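Local coordinates for protein sulfatase (Bacteroides fragilis CAG:558, PDB 6USS) that belongs to the sulfatase family, binds a calcium ion and probably hydrolyses aryl sulfate esters as a gut bacterial arylsulfatase, at residues 34-45 against 314-325; 131-140 against 170-181. The protein carries 1 engineered substitution. All coordinates share one frame; numbering follows the deposited sequence.

Contact 1. Residues 34-45 against 314-325; sequences PNIILFMVDDMG and NTIVIFMSDNGG. With CA (calcium ion), chain C.
D322 OD1 is gripped twice: the calcium ion lies 2.8 Å away, the longer of the two D322 metal contacts, and D43 N donates a nearly straight hydrogen bond of 2.8 Å to its syn side. This is the calcium site of the sulfatase family, which belongs to the alkaline phosphatase clan, built where two adjacent parallel strands, 35-41 and 315-321, run out into loops. D322 OD2 binds the metal more tightly, at 2.2 Å, so the carboxylate is an asymmetric bidentate ligand. Its CG sits between the backbone N and carbonyl carbon (chi1 77°), which swings the group across to the other segment. D42 OD1 and D43 OD1 each reach the ion at 2.3 Å, while their OD2 atoms form salt bridges with K165 and K348. Aspartate suits these places because a short acid can balance the metal with one oxygen and a lysine with the other. N323 and the engineered C88 complete the site.

The strands leading there differ in direction by 13°. Eight backbone hydrogen bonds join them: N35, I37, F39 and V41 use both N and O here, whereas I36, L38 and M40 bond to strand 253-258. I36, L38 and M40 match I316, I318 and M320 on one face, wholly apolar here; the other is apolar in its middle, where the F39 and F319 rings lie near parallel (20°) but slid apart, their centroids 5.5 Å from each other. M44 stretches an extended chain back to F319, making a Met-aromatic contact with SD at the ring edge. Serine is compact enough to tie down residues 42-45: S321 OG donates to M44 O at 2.8 Å, in the carbonyl plane and on a lone pair.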
loop_
_atom_site.group_PDB
_atom_site.type_symbol
_atom_site.label_atom_id
_atom_site.label_comp_id
_atom_site.label_asym_id
_atom_site.label_seq_id
_atom_site.Cartn_x
_atom_site.Cartn_y
_atom_site.Cartn_z
ATOM N N PRO A 34 -16.067 -6.799 -13.666
ATOM C CA PRO A 34 -16.711 -7.149 -12.399
ATOM C C PRO A 34 -15.810 -6.899 -11.205
ATOM O O PRO A 34 -14.581 -6.886 -11.308
ATOM C CB PRO A 34 -16.989 -8.646 -12.560
ATOM C CG PRO A 34 -15.816 -9.124 -13.398
ATOM C CD PRO A 34 -15.520 -7.983 -14.358
ATOM N N ASN A 35 -16.446 -6.699 -10.056
ATOM C CA ASN A 35 -15.745 -6.888 -8.799
ATOM C C ASN A 35 -15.555 -8.377 -8.547
ATOM O O ASN A 35 -16.332 -9.211 -9.011
ATOM C CB ASN A 35 -16.513 -6.267 -7.637
ATOM C CG ASN A 35 -17.011 -4.890 -7.956
ATOM O OD1 ASN A 35 -16.238 -3.943 -8.079
ATOM N ND2 ASN A 35 -18.309 -4.766 -8.096
ATOM N N ILE A 36 -14.513 -8.695 -7.793
ATOM C CA ILE A 36 -14.153 -10.054 -7.450
ATOM C C ILE A 36 -13.950 -10.127 -5.943
ATOM O O ILE A 36 -13.170 -9.349 -5.377
ATOM C CB ILE A 36 -12.874 -10.469 -8.190
ATOM C CG1 ILE A 36 -13.072 -10.287 -9.703
ATOM C CG2 ILE A 36 -12.449 -11.869 -7.774
ATOM C CD1 ILE A 36 -11.859 -10.627 -10.565
ATOM N N ILE A 37 -14.646 -11.056 -5.297
ATOM C CA ILE A 37 -14.370 -11.419 -3.916
ATOM C C ILE A 37 -13.841 -12.846 -3.895
ATOM O O ILE A 37 -14.531 -13.782 -4.330
ATOM C CB ILE A 37 -15.607 -11.306 -3.023
ATOM C CG1 ILE A 37 -16.137 -9.878 -2.983
ATOM C CG2 ILE A 37 -15.257 -11.778 -1.614
ATOM C CD1 ILE A 37 -17.467 -9.786 -2.228
ATOM N N LEU A 38 -12.620 -13.007 -3.379
ATOM C CA LEU A 38 -12.030 -14.304 -3.056
ATOM C C LEU A 38 -12.188 -14.512 -1.556
ATOM O O LEU A 38 -11.523 -13.838 -0.760
ATOM C CB LEU A 38 -10.555 -14.346 -3.455
ATOM C CG LEU A 38 -9.778 -15.600 -3.073
ATOM C CD1 LEU A 38 -10.467 -16.832 -3.653
ATOM C CD2 LEU A 38 -8.343 -15.494 -3.593
ATOM N N PHE A 39 -13.088 -15.418 -1.171
ATOM C CA PHE A 39 -13.386 -15.701 0.237
ATOM C C PHE A 39 -12.642 -16.993 0.558
ATOM O O PHE A 39 -12.993 -18.069 0.054
ATOM C CB PHE A 39 -14.899 -15.797 0.444
ATOM C CG PHE A 39 -15.357 -15.951 1.882
ATOM C CD1 PHE A 39 -15.381 -17.194 2.495
ATOM C CD2 PHE A 39 -15.846 -14.864 2.593
ATOM C CE1 PHE A 39 -15.852 -17.341 3.807
ATOM C CE2 PHE A 39 -16.316 -15.003 3.907
ATOM C CZ PHE A 39 -16.314 -16.237 4.512
ATOM N N MET A 40 -11.589 -16.875 1.370
ATOM C CA MET A 40 -10.664 -17.966 1.668
ATOM C C MET A 40 -10.768 -18.317 3.145
ATOM O O MET A 40 -10.492 -17.475 4.012
ATOM C CB MET A 40 -9.220 -17.587 1.319
ATOM C CG MET A 40 -8.207 -18.687 1.586
ATOM S SD MET A 40 -8.235 -20.067 0.407
ATOM C CE MET A 40 -7.897 -19.188 -1.115
ATOM N N VAL A 41 -11.142 -19.563 3.428
ATOM C CA VAL A 41 -11.190 -20.074 4.792
ATOM C C VAL A 41 -9.908 -20.840 5.069
ATOM O O VAL A 41 -9.318 -21.450 4.172
ATOM C CB VAL A 41 -12.431 -20.960 5.003
ATOM C CG1 VAL A 41 -12.582 -21.304 6.457
ATOM C CG2 VAL A 41 -13.664 -20.248 4.472
ATOM N N ASP A 42 -9.463 -20.805 6.318
ATOM C CA ASP A 42 -8.230 -21.466 6.730
ATOM C C ASP A 42 -8.507 -22.854 7.309
ATOM O O ASP A 42 -9.375 -23.010 8.173
ATOM C CB ASP A 42 -7.497 -20.620 7.768
ATOM C CG ASP A 42 -6.078 -21.049 7.940
ATOM O OD1 ASP A 42 -5.527 -21.581 6.952
ATOM O OD2 ASP A 42 -5.510 -20.865 9.042
ATOM N N ASP A 43 -7.754 -23.857 6.847
ATOM C CA ASP A 43 -7.807 -25.207 7.415
ATOM C C ASP A 43 -9.215 -25.802 7.391
ATOM O O ASP A 43 -9.566 -26.610 8.255
ATOM C CB ASP A 43 -7.272 -25.238 8.857
ATOM C CG ASP A 43 -5.793 -24.891 8.952
ATOM O OD1 ASP A 43 -5.145 -24.837 7.884
ATOM O OD2 ASP A 43 -5.291 -24.675 10.089
ATOM N N MET A 44 -10.037 -25.415 6.419
ATOM C CA MET A 44 -11.388 -25.949 6.296
ATOM C C MET A 44 -11.378 -27.204 5.415
ATOM O O MET A 44 -10.844 -27.184 4.302
ATOM C CB MET A 44 -12.322 -24.877 5.725
ATOM C CG MET A 44 -13.751 -25.341 5.459
ATOM S SD MET A 44 -14.799 -24.115 4.644
ATOM C CE MET A 44 -16.339 -25.027 4.472
ATOM N N GLY A 45 -11.980 -28.307 5.917
ATOM C CA GLY A 45 -11.985 -29.554 5.178
ATOM C C GLY A 45 -13.094 -29.655 4.118
ATOM O O GLY A 45 -14.082 -28.921 4.120
ATOM N N ASN A 314 -22.778 -7.729 -10.641
ATOM C CA ASN A 314 -21.490 -7.482 -11.267
ATOM C C ASN A 314 -20.335 -7.818 -10.326
ATOM O O ASN A 314 -19.282 -7.174 -10.371
ATOM C CB ASN A 314 -21.403 -6.040 -11.761
ATOM C CG ASN A 314 -20.359 -5.868 -12.879
ATOM O OD1 ASN A 314 -20.035 -6.824 -13.607
ATOM N ND2 ASN A 314 -19.817 -4.649 -13.009
ATOM N N THR A 315 -20.508 -8.839 -9.481
ATOM C CA THR A 315 -19.465 -9.277 -8.563
ATOM C C THR A 315 -19.298 -10.783 -8.645
ATOM O O THR A 315 -20.277 -11.526 -8.553
ATOM C CB THR A 315 -19.777 -8.884 -7.118
ATOM O OG1 THR A 315 -19.781 -7.453 -6.989
ATOM C CG2 THR A 315 -18.738 -9.478 -6.185
ATOM N N ILE A 316 -18.062 -11.221 -8.807
ATOM C CA ILE A 316 -17.711 -12.632 -8.765
ATOM C C ILE A 316 -17.330 -13.000 -7.335
ATOM O O ILE A 316 -16.511 -12.322 -6.702
ATOM C CB ILE A 316 -16.560 -12.936 -9.735
ATOM C CG1 ILE A 316 -16.967 -12.667 -11.174
ATOM C CG2 ILE A 316 -16.113 -14.368 -9.607
ATOM C CD1 ILE A 316 -15.815 -12.863 -12.157
ATOM N N VAL A 317 -17.919 -14.074 -6.826
ATOM C CA VAL A 317 -17.619 -14.588 -5.501
ATOM C C VAL A 317 -16.966 -15.950 -5.675
ATOM O O VAL A 317 -17.545 -16.855 -6.291
ATOM C CB VAL A 317 -18.883 -14.680 -4.633
ATOM C CG1 VAL A 317 -18.549 -15.258 -3.262
ATOM C CG2 VAL A 317 -19.558 -13.322 -4.516
ATOM N N ILE A 318 -15.751 -16.093 -5.154
ATOM C CA ILE A 318 -15.045 -17.366 -5.170
ATOM C C ILE A 318 -14.844 -17.806 -3.732
ATOM O O ILE A 318 -14.180 -17.116 -2.950
ATOM C CB ILE A 318 -13.700 -17.290 -5.902
ATOM C CG1 ILE A 318 -13.847 -16.669 -7.293
ATOM C CG2 ILE A 318 -13.139 -18.684 -6.037
ATOM C CD1 ILE A 318 -12.520 -16.312 -7.952
ATOM N N PHE A 319 -15.410 -18.956 -3.395
ATOM C CA PHE A 319 -15.241 -19.583 -2.095
ATOM C C PHE A 319 -14.165 -20.650 -2.205
ATOM O O PHE A 319 -14.187 -21.463 -3.141
ATOM C CB PHE A 319 -16.550 -20.208 -1.616
ATOM C CG PHE A 319 -16.503 -20.703 -0.210
ATOM C CD1 PHE A 319 -15.960 -21.947 0.087
ATOM C CD2 PHE A 319 -17.024 -19.941 0.817
ATOM C CE1 PHE A 319 -15.929 -22.412 1.388
ATOM C CE2 PHE A 319 -16.990 -20.399 2.128
ATOM C CZ PHE A 319 -16.442 -21.636 2.412
ATOM N N MET A 320 -13.242 -20.658 -1.240
ATOM C CA MET A 320 -12.137 -21.600 -1.290
ATOM C C MET A 320 -11.614 -21.830 0.123
ATOM O O MET A 320 -11.865 -21.041 1.036
ATOM C CB MET A 320 -11.039 -21.081 -2.222
ATOM C CG MET A 320 -9.856 -22.012 -2.399
ATOM S SD MET A 320 -10.371 -23.639 -2.948
ATOM C CE MET A 320 -8.804 -24.300 -3.526
ATOM N N SER A 321 -10.904 -22.939 0.296
ATOM C CA SER A 321 -10.161 -23.206 1.514
ATOM C C SER A 321 -8.726 -23.555 1.144
ATOM O O SER A 321 -8.453 -24.059 0.053
ATOM C CB SER A 321 -10.793 -24.339 2.333
ATOM O OG SER A 321 -9.986 -24.627 3.464
ATOM N N ASP A 322 -7.805 -23.311 2.075
ATOM C CA ASP A 322 -6.390 -23.404 1.747
ATOM C C ASP A 322 -5.767 -24.772 2.014
ATOM O O ASP A 322 -4.671 -25.022 1.510
ATOM C CB ASP A 322 -5.597 -22.330 2.503
ATOM C CG ASP A 322 -5.384 -22.684 3.957
ATOM O OD1 ASP A 322 -6.247 -23.378 4.546
ATOM O OD2 ASP A 322 -4.333 -22.291 4.501
ATOM N N ASN A 323 -6.398 -25.639 2.806
ATOM C CA ASN A 323 -5.932 -27.020 2.985
ATOM C C ASN A 323 -6.974 -27.785 3.796
ATOM O O ASN A 323 -7.998 -27.230 4.211
ATOM C CB ASN A 323 -4.549 -27.106 3.645
ATOM C CG ASN A 323 -4.482 -26.381 4.970
ATOM O OD1 ASN A 323 -5.140 -26.777 5.942
ATOM N ND2 ASN A 323 -3.674 -25.320 5.028
ATOM N N GLY A 324 -6.708 -29.083 4.010
ATOM C CA GLY A 324 -7.663 -29.935 4.698
ATOM C C GLY A 324 -7.803 -29.613 6.179
ATOM O O GLY A 324 -6.964 -28.960 6.802
ATOM N N GLY A 325 -8.905 -30.071 6.759
ATOM C CA GLY A 325 -9.111 -29.862 8.180
ATOM C C GLY A 325 -8.065 -30.583 9.009
ATOM O O GLY A 325 -7.483 -31.585 8.590
HETATM CA CA CA C . -4.154 -23.356 6.459
#

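Contact 2. Residues 131-140 against 170-181; sequences VNGVCQVPNI and AVNTPGESPYHM
Q136 grips H180 twice, as donor both times: its backbone N bonds the imidazole NE2 of H180 at 2.9 Å, and its side-chain NE2 bonds H180 O at 2.7 Å, on a lone pair in the carbonyl plane. The side chains slide past each other, amide and ring planes nearly perpendicular; H180 has CG anti to its backbone N (chi1 171°), which carries the ring to the end of strand 133-135. Histidine suits this place because its other nitrogen, ND1, bonds E184 OE1 of the second subunit and so probably carries the proton. P174 CB rests 3.7 Å above the ring plane of H180, over its centre, while V137 CG1 lies at the edge. On the rigid proline ring, P174 CD also meets I140 CG2 at 3.8 Å.

At the other end A170 N donates to N132 O from above the carbonyl plane, and T173 CG2 packs on the N132 side chain, whose OD1 is held by G114. Between the two ends one water donates to V134 O and T173 OG1 and accepts from G175 N. Having no side chain, G175 brings its CA to 3.4 Å from V134 O.

The contact thus fastens the loop between strands 159-164 and 185-187 to strand 133-135, which pairs with 143-145, while V134 and M181 pack together against I96 of helix 88-97.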
loop_
_atom_site.group_PDB
_atom_site.type_symbol
_atom_site.label_atom_id
_atom_site.label_comp_id
_atom_site.label_asym_id
_atom_site.label_seq_id
_atom_site.Cartn_x
_atom_site.Cartn_y
_atom_site.Cartn_z
ATOM N N VAL A 131 12.141 -20.372 3.620
ATOM C CA VAL A 131 11.540 -20.124 4.930
ATOM C C VAL A 131 10.988 -18.710 5.025
ATOM O O VAL A 131 10.171 -18.420 5.903
ATOM C CB VAL A 131 12.557 -20.348 6.065
ATOM C CG1 VAL A 131 12.955 -21.808 6.150
ATOM C CG2 VAL A 131 13.782 -19.451 5.857
ATOM N N ASN A 132 11.444 -17.813 4.149
ATOM C CA ASN A 132 11.041 -16.421 4.251
ATOM C C ASN A 132 9.871 -16.069 3.353
ATOM O O ASN A 132 9.376 -14.934 3.437
ATOM C CB ASN A 132 12.217 -15.498 3.931
ATOM C CG ASN A 132 13.180 -15.344 5.099
ATOM O OD1 ASN A 132 12.904 -15.781 6.230
ATOM N ND2 ASN A 132 14.331 -14.738 4.826
ATOM N N GLY A 133 9.420 -16.991 2.492
ATOM C CA GLY A 133 8.154 -16.795 1.804
ATOM C C GLY A 133 8.295 -16.205 0.419
ATOM O O GLY A 133 9.221 -16.553 -0.318
ATOM N N VAL A 134 7.395 -15.311 0.037
ATOM C CA VAL A 134 7.499 -14.660 -1.260
ATOM C C VAL A 134 7.519 -13.151 -1.051
ATOM O O VAL A 134 7.062 -12.632 -0.030
ATOM C CB VAL A 134 6.349 -15.059 -2.204
ATOM C CG1 VAL A 134 6.252 -16.585 -2.301
ATOM C CG2 VAL A 134 5.027 -14.426 -1.729
ATOM N N CYS A 135 8.055 -12.447 -2.042
ATOM C CA CYS A 135 7.998 -10.995 -2.103
ATOM C C CYS A 135 8.134 -10.602 -3.571
ATOM O O CYS A 135 8.323 -11.454 -4.449
ATOM C CB CYS A 135 9.080 -10.368 -1.226
ATOM S SG CYS A 135 10.767 -10.800 -1.757
ATOM N N GLN A 136 8.052 -9.295 -3.841
ATOM C CA GLN A 136 8.130 -8.804 -5.209
ATOM C C GLN A 136 9.463 -8.156 -5.525
ATOM O O GLN A 136 9.628 -7.630 -6.627
ATOM C CB GLN A 136 7.004 -7.806 -5.498
ATOM C CG GLN A 136 5.603 -8.349 -5.378
ATOM C CD GLN A 136 4.572 -7.399 -5.988
ATOM O OE1 GLN A 136 4.260 -7.488 -7.187
ATOM N NE2 GLN A 136 4.047 -6.473 -5.168
ATOM N N VAL A 137 10.416 -8.183 -4.598
ATOM C CA VAL A 137 11.726 -7.566 -4.804
ATOM C C VAL A 137 12.786 -8.656 -4.861
ATOM O O VAL A 137 12.547 -9.777 -4.385
ATOM C CB VAL A 137 12.030 -6.544 -3.705
ATOM C CG1 VAL A 137 11.142 -5.347 -3.885
ATOM C CG2 VAL A 137 11.798 -7.167 -2.350
ATOM N N PRO A 138 13.936 -8.399 -5.455
ATOM C CA PRO A 138 14.976 -9.436 -5.515
ATOM C C PRO A 138 15.947 -9.342 -4.341
ATOM O O PRO A 138 15.833 -8.433 -3.506
ATOM C CB PRO A 138 15.662 -9.154 -6.856
ATOM C CG PRO A 138 15.529 -7.652 -7.007
ATOM C CD PRO A 138 14.213 -7.270 -6.363
ATOM N N ASN A 139 16.885 -10.295 -4.262
ATOM C CA ASN A 139 17.978 -10.281 -3.282
ATOM C C ASN A 139 17.470 -10.335 -1.843
ATOM O O ASN A 139 18.114 -9.816 -0.927
ATOM C CB ASN A 139 18.886 -9.059 -3.467
ATOM C CG ASN A 139 19.416 -8.927 -4.895
ATOM O OD1 ASN A 139 19.868 -9.903 -5.497
ATOM N ND2 ASN A 139 19.357 -7.716 -5.441
ATOM N N ILE A 140 16.317 -10.951 -1.616
ATOM C CA ILE A 140 15.824 -11.180 -0.263
ATOM C C ILE A 140 16.066 -12.640 0.095
ATOM O O ILE A 140 15.467 -13.543 -0.504
ATOM C CB ILE A 140 14.346 -10.804 -0.122
ATOM C CG1 ILE A 140 14.153 -9.339 -0.515
ATOM C CG2 ILE A 140 13.934 -10.976 1.308
ATOM C CD1 ILE A 140 14.996 -8.377 0.292
ATOM N N ALA A 170 7.841 -14.138 5.722
ATOM C CA ALA A 170 8.229 -14.274 7.114
ATOM C C ALA A 170 8.250 -12.904 7.773
ATOM O O ALA A 170 8.309 -11.872 7.103
ATOM C CB ALA A 170 9.595 -14.954 7.234
ATOM N N VAL A 171 8.185 -12.898 9.106
ATOM C CA VAL A 171 8.247 -11.637 9.836
ATOM C C VAL A 171 9.559 -10.923 9.512
ATOM O O VAL A 171 10.612 -11.559 9.345
ATOM C CB VAL A 171 8.076 -11.884 11.347
ATOM C CG1 VAL A 171 9.371 -12.414 11.984
ATOM C CG2 VAL A 171 7.590 -10.613 12.036
ATOM N N ASN A 172 9.484 -9.591 9.369
ATOM C CA ASN A 172 10.642 -8.749 9.014
ATOM C C ASN A 172 11.276 -9.123 7.671
ATOM O O ASN A 172 12.491 -8.973 7.490
ATOM C CB ASN A 172 11.721 -8.764 10.100
ATOM C CG ASN A 172 11.236 -8.171 11.393
ATOM O OD1 ASN A 172 10.569 -7.134 11.396
ATOM N ND2 ASN A 172 11.563 -8.819 12.505
ATOM N N THR A 173 10.470 -9.608 6.718
ATOM C CA THR A 173 10.840 -9.649 5.309
ATOM C C THR A 173 9.760 -8.929 4.490
ATOM O O THR A 173 8.626 -8.787 4.956
ATOM C CB THR A 173 11.042 -11.093 4.811
ATOM O OG1 THR A 173 9.795 -11.813 4.814
ATOM C CG2 THR A 173 12.057 -11.816 5.694
ATOM N N PRO A 174 10.090 -8.421 3.293
ATOM C CA PRO A 174 9.134 -7.536 2.584
ATOM C C PRO A 174 7.734 -8.109 2.412
ATOM O O PRO A 174 6.752 -7.362 2.516
ATOM C CB PRO A 174 9.813 -7.303 1.227
ATOM C CG PRO A 174 11.278 -7.416 1.527
ATOM C CD PRO A 174 11.399 -8.486 2.604
ATOM N N GLY A 175 7.605 -9.410 2.163
ATOM C CA GLY A 175 6.303 -10.001 1.922
ATOM C C GLY A 175 5.413 -10.163 3.141
ATOM O O GLY A 175 4.289 -10.653 2.996
ATOM N N GLU A 176 5.883 -9.795 4.337
ATOM C CA GLU A 176 4.983 -9.779 5.483
ATOM C C GLU A 176 3.853 -8.766 5.301
ATOM O O GLU A 176 2.830 -8.870 5.984
ATOM C CB GLU A 176 5.742 -9.459 6.769
ATOM C CG GLU A 176 6.255 -8.052 6.808
ATOM C CD GLU A 176 7.090 -7.769 8.020
ATOM O OE1 GLU A 176 6.778 -8.334 9.085
ATOM O OE2 GLU A 176 8.059 -6.980 7.919
ATOM N N SER A 177 4.020 -7.795 4.393
ATOM C CA SER A 177 3.091 -6.696 4.231
ATOM C C SER A 177 2.137 -6.945 3.077
ATOM O O SER A 177 2.586 -6.997 1.918
ATOM C CB SER A 177 3.841 -5.403 3.990
ATOM O OG SER A 177 2.917 -4.352 3.805
ATOM N N PRO A 178 0.829 -7.055 3.323
ATOM C CA PRO A 178 -0.122 -6.992 2.206
ATOM C C PRO A 178 0.103 -5.782 1.291
ATOM O O PRO A 178 -0.048 -5.903 0.063
ATOM C CB PRO A 178 -1.472 -6.937 2.920
ATOM C CG PRO A 178 -1.224 -7.600 4.275
ATOM C CD PRO A 178 0.164 -7.210 4.634
ATOM N N TYR A 179 0.462 -4.616 1.844
ATOM C CA TYR A 179 0.755 -3.458 0.999
ATOM C C TYR A 179 1.898 -3.748 0.033
ATOM O O TYR A 179 1.820 -3.395 -1.150
ATOM C CB TYR A 179 1.122 -2.245 1.853
ATOM C CG TYR A 179 0.079 -1.814 2.841
ATOM C CD1 TYR A 179 -1.144 -1.286 2.406
ATOM C CD2 TYR A 179 0.319 -1.910 4.208
ATOM C CE1 TYR A 179 -2.107 -0.874 3.307
ATOM C CE2 TYR A 179 -0.645 -1.511 5.132
ATOM C CZ TYR A 179 -1.856 -0.990 4.673
ATOM O OH TYR A 179 -2.819 -0.581 5.571
ATOM N N HIS A 180 2.987 -4.363 0.525
ATOM C CA HIS A 180 4.089 -4.720 -0.368
ATOM C C HIS A 180 3.623 -5.612 -1.509
ATOM O O HIS A 180 4.144 -5.513 -2.628
ATOM C CB HIS A 180 5.209 -5.439 0.387
ATOM C CG HIS A 180 6.248 -6.019 -0.520
ATOM N ND1 HIS A 180 7.255 -5.257 -1.079
ATOM C CD2 HIS A 180 6.412 -7.273 -1.003
ATOM C CE1 HIS A 180 8.002 -6.024 -1.856
ATOM N NE2 HIS A 180 7.514 -7.251 -1.824
ATOM N N MET A 181 2.654 -6.495 -1.238
ATOM C CA MET A 181 2.169 -7.463 -2.210
ATOM C C MET A 181 1.129 -6.886 -3.161
ATOM O O MET A 181 0.601 -7.621 -3.995
ATOM C CB MET A 181 1.604 -8.690 -1.482
ATOM C CG MET A 181 2.670 -9.450 -0.689
ATOM S SD MET A 181 4.008 -10.047 -1.761
ATOM C CE MET A 181 3.195 -11.391 -2.646
HETATM O O HOH W 1 9.151 -11.803 1.935
#

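Contact 2 is nested along the chain inside the long excursion that contact 1 closes. Their centres are 23 Å apart and their nearest atoms about 12 Å, so they do not touch. The centre of contact 1, which carries the calcium site, lies about 9 Å from the centre of the chain; that of contact 2 lies about 19 Å from it, away from that site and within reach of the second subunit. Helix 88-97 has a part in both: the engineered C88 at its start is a calcium ligand, and I96 near its end touches both segments of contact 2. K165, which pairs with D42, directly follows strand 159-164, from which the chain runs on to residues 170-181.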